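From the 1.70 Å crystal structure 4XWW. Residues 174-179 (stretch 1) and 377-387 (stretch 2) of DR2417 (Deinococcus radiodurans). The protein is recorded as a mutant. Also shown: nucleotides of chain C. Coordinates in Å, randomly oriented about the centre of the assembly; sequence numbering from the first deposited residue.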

# COMPACT_ATOMS: atom_id res chain seq x y z
N GLY A 174 -10.14 24.56 -10.63
CA GLY A 174 -8.79 24.08 -10.41
C GLY A 174 -8.78 23.14 -9.22
O GLY A 174 -9.82 22.74 -8.70
N ASP A 175 -7.58 22.78 -8.81
CA ASP A 175 -7.40 22.06 -7.55
C ASP A 175 -7.52 23.08 -6.44
O ASP A 175 -6.90 24.15 -6.52
CB ASP A 175 -6.04 21.35 -7.53
N PHE A 176 -8.33 22.81 -5.41
CA PHE A 176 -8.57 23.82 -4.39
C PHE A 176 -9.04 23.29 -3.05
O PHE A 176 -9.58 22.19 -2.95
CB PHE A 176 -9.63 24.83 -4.87
CG PHE A 176 -11.06 24.33 -4.73
CD1 PHE A 176 -11.58 23.43 -5.64
CD2 PHE A 176 -11.87 24.76 -3.68
CE1 PHE A 176 -12.90 22.97 -5.53
CE2 PHE A 176 -13.20 24.32 -3.56
CZ PHE A 176 -13.71 23.41 -4.48
N LYS A 177 -8.84 24.12 -2.03
CA LYS A 177 -9.56 24.04 -0.77
C LYS A 177 -10.10 25.44 -0.50
O LYS A 177 -9.75 26.38 -1.24
CB LYS A 177 -8.65 23.60 0.38
CG LYS A 177 -7.54 24.65 0.62
CD LYS A 177 -6.51 24.23 1.69
CE LYS A 177 -7.14 24.04 3.04
NZ LYS A 177 -6.06 24.11 4.11
N ILE A 178 -10.93 25.63 0.51
CA ILE A 178 -11.31 26.99 0.87
C ILE A 178 -10.71 27.29 2.23
O ILE A 178 -11.35 27.10 3.27
CB ILE A 178 -12.85 27.21 0.89
CG1 ILE A 178 -13.45 26.72 -0.42
CG2 ILE A 178 -13.16 28.73 1.07
CD1 ILE A 178 -14.97 26.78 -0.50
N ASP A 179 -9.48 27.78 2.20
CA ASP A 179 -8.78 28.11 3.44
C ASP A 179 -8.98 29.57 3.80
O ASP A 179 -8.58 30.46 3.04
CB ASP A 179 -7.29 27.79 3.30
CG ASP A 179 -6.59 27.68 4.66
OD1 ASP A 179 -6.98 28.38 5.61
OD2 ASP A 179 -5.63 26.89 4.76
N HIS A 377 -0.95 18.23 9.75
CA HIS A 377 -1.13 18.35 8.31
C HIS A 377 -2.55 18.70 7.94
O HIS A 377 -3.50 18.18 8.54
CB HIS A 377 -0.75 17.03 7.62
CG HIS A 377 -0.91 17.06 6.13
ND1 HIS A 377 -0.09 17.81 5.31
CD2 HIS A 377 -1.78 16.43 5.32
CE1 HIS A 377 -0.46 17.65 4.05
NE2 HIS A 377 -1.48 16.80 4.03
N ALA A 378 -2.70 19.58 6.94
CA ALA A 378 -3.98 19.86 6.31
C ALA A 378 -3.87 19.57 4.83
O ALA A 378 -2.94 20.02 4.17
CB ALA A 378 -4.39 21.32 6.54
N SER A 379 -4.85 18.85 4.30
CA SER A 379 -4.94 18.58 2.86
C SER A 379 -4.98 19.87 2.03
O SER A 379 -5.50 20.89 2.48
CB SER A 379 -6.20 17.74 2.58
OG SER A 379 -6.40 17.54 1.18
N GLY A 380 -4.45 19.80 0.82
CA GLY A 380 -4.60 20.88 -0.13
C GLY A 380 -5.98 20.90 -0.79
O GLY A 380 -6.25 21.79 -1.59
N HIS A 381 -6.82 19.90 -0.51
CA HIS A 381 -8.08 19.81 -1.27
C HIS A 381 -9.33 19.91 -0.39
O HIS A 381 -9.37 19.44 0.74
CB HIS A 381 -8.13 18.52 -2.10
CG HIS A 381 -6.98 18.34 -3.05
ND1 HIS A 381 -7.06 18.73 -4.37
CD2 HIS A 381 -5.74 17.83 -2.87
CE1 HIS A 381 -5.91 18.45 -4.97
NE2 HIS A 381 -5.10 17.90 -4.09
N ALA A 382 -10.36 20.52 -0.97
CA ALA A 382 -11.69 20.70 -0.37
C ALA A 382 -12.38 19.43 0.04
O ALA A 382 -12.51 18.51 -0.75
CB ALA A 382 -12.58 21.43 -1.36
N SER A 383 -12.91 19.43 1.27
CA SER A 383 -13.80 18.36 1.70
C SER A 383 -15.23 18.74 1.31
O SER A 383 -15.44 19.77 0.66
CB SER A 383 -13.65 18.15 3.21
OG SER A 383 -12.32 17.76 3.50
N GLN A 384 -16.19 17.92 1.72
CA GLN A 384 -17.58 18.07 1.24
C GLN A 384 -18.20 19.45 1.48
O GLN A 384 -18.89 19.98 0.60
CB GLN A 384 -18.48 16.99 1.88
CG GLN A 384 -18.19 15.59 1.35
CD GLN A 384 -18.97 14.49 2.08
OE1 GLN A 384 -19.72 14.76 3.02
NE2 GLN A 384 -18.79 13.25 1.64
N GLU A 385 -17.98 20.04 2.66
CA GLU A 385 -18.59 21.35 2.92
C GLU A 385 -18.10 22.38 1.91
O GLU A 385 -18.88 23.21 1.40
CB GLU A 385 -18.29 21.82 4.35
CG GLU A 385 -19.21 21.21 5.38
CD GLU A 385 -18.90 21.68 6.78
OE1 GLU A 385 -18.24 22.74 6.93
OE2 GLU A 385 -19.30 20.99 7.74
N GLU A 386 -16.80 22.31 1.60
CA GLU A 386 -16.22 23.26 0.66
C GLU A 386 -16.70 22.99 -0.76
O GLU A 386 -17.03 23.92 -1.49
CB GLU A 386 -14.71 23.23 0.75
CG GLU A 386 -14.20 23.61 2.13
CD GLU A 386 -12.91 22.89 2.45
OE1 GLU A 386 -12.99 21.75 2.97
OE2 GLU A 386 -11.83 23.44 2.14
N LEU A 387 -16.76 21.72 -1.13
CA LEU A 387 -17.30 21.37 -2.45
C LEU A 387 -18.75 21.84 -2.59
O LEU A 387 -19.15 22.35 -3.64
CB LEU A 387 -17.19 19.84 -2.68
CG LEU A 387 -15.77 19.27 -2.63
CD1 LEU A 387 -15.79 17.74 -2.81
CD2 LEU A 387 -14.92 19.98 -3.70
P U C 2 -3.31 16.10 0.50
OP1 U C 2 -2.59 17.35 0.17
OP2 U C 2 -4.78 16.11 0.64
O5' U C 2 -2.97 14.98 -0.58
C5' U C 2 -1.62 14.73 -1.00
C4' U C 2 -1.59 14.38 -2.47
O4' U C 2 -2.11 13.03 -2.67
C3' U C 2 -2.40 15.29 -3.39
O3' U C 2 -1.66 15.51 -4.58
C2' U C 2 -3.62 14.44 -3.72
O2' U C 2 -4.21 14.78 -4.96
C1' U C 2 -3.00 13.05 -3.77
N1 U C 2 -3.96 11.95 -3.60
C2 U C 2 -3.81 10.84 -4.42
O2 U C 2 -2.92 10.74 -5.24
N3 U C 2 -4.75 9.86 -4.22
C4 U C 2 -5.79 9.86 -3.32
O4 U C 2 -6.55 8.89 -3.27
C5 U C 2 -5.89 11.04 -2.53
C6 U C 2 -4.99 12.02 -2.69
O3' U C 1 -2.69 15.51 1.86
P U C 3 -1.64 16.95 -5.25
OP1 U C 3 -2.41 17.87 -4.37
OP2 U C 3 -2.02 16.81 -6.67
O5' U C 3 -0.11 17.37 -5.14
C5' U C 3 0.56 17.35 -3.88
C4' U C 3 1.94 16.75 -4.05
O4' U C 3 1.86 15.31 -3.95
C3' U C 3 2.61 17.06 -5.39
O3' U C 3 3.97 17.39 -5.17
C2' U C 3 2.48 15.75 -6.15
O2' U C 3 3.51 15.54 -7.10
C1' U C 3 2.57 14.73 -5.02
N1 U C 3 1.94 13.44 -5.35
C2 U C 3 2.68 12.29 -5.13
O2 U C 3 3.80 12.31 -4.65
N3 U C 3 2.04 11.13 -5.47
C4 U C 3 0.78 10.99 -6.01
O4 U C 3 0.35 9.86 -6.27
C5 U C 3 0.09 12.22 -6.22
C6 U C 3 0.68 13.38 -5.90
O HOH W 1 -3.66 23.01 3.22

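A loop that binds a nucleic acid can also pack against a segment distant in sequence, and the contact between residues 377-387 and 174-179 of DR2417 combines backbone hydrogen-bonding groups of the irregular segment with side-chain packing. The touching residues lie at least 201 positions apart in sequence.

The loop begins at His377, which does not reach stretch 1; its NE2 instead lies 2.8 Å from O3' of U1 of chain C and hydrogen-bonds to it; as O3' is esterified to the phosphate of U2, it can only accept. With Ala378 the loop comes within range of stretch 1, its CB pointing toward it and lying 4.1 Å from Lys177 NZ. That ammonium group is already engaged, in a salt bridge to Asp179 OD2 at 2.9 Å, but it also donates to a water at 2.8 Å from NZ. The same water donates to Ser379 O over 2.9 Å, so a single solvent molecule links the lysine's charged end to the loop backbone, while Lys177 CD packs 3.6 Å from Ser379 O.

Gly380 faces both ways. Its N donates to OP1 of U2 at 3.1 Å in a nearly straight bond (172°), whereas its O rests 3.5 Å from Lys177 N. His381 continues this division: NE2 donates to OP1 of U3 at 2.7 Å, the phosphate oxygen lying at the edge of the imidazole, while CE1 lies 3.9 Å from Asp175 CB. The aspartate is modelled only as far as CB. On the backbone side, His381 CA makes a CA-H...O contact of 3.3 Å with Phe176 O.

The same carbonyl accepts the shorter bond from Ala382 N, 2.7 Å from Phe176 O, and here the two stretches are closely apposed: the CA atoms of Lys177 and Ala382 are 4.0 Å apart. Ala382 CB points toward stretch 1 and sits over one face of the Phe176 ring, 4.1 Å from CB to the ring centroid, a CH-pi arrangement. One residue pair thus combines a polar and an apolar contact.

Ser383 precedes the helix without touching stretch 1, but its N donates to Glu386 OE1 at 2.9 Å. The other carboxylate oxygen, Glu386 OE2, accepts from Ile178 N at 2.9 Å with an almost linear geometry (173°). One side chain therefore ties the start of its own helix to the backbone of stretch 1, and its CB also packs 3.8 Å from Ile178 CD1. Leu387 closes the contact: its CA-to-CB bond points away, yet CD2 returns to within 3.7 Å of Phe176 CZ, adding to the apolar surroundings of the ring.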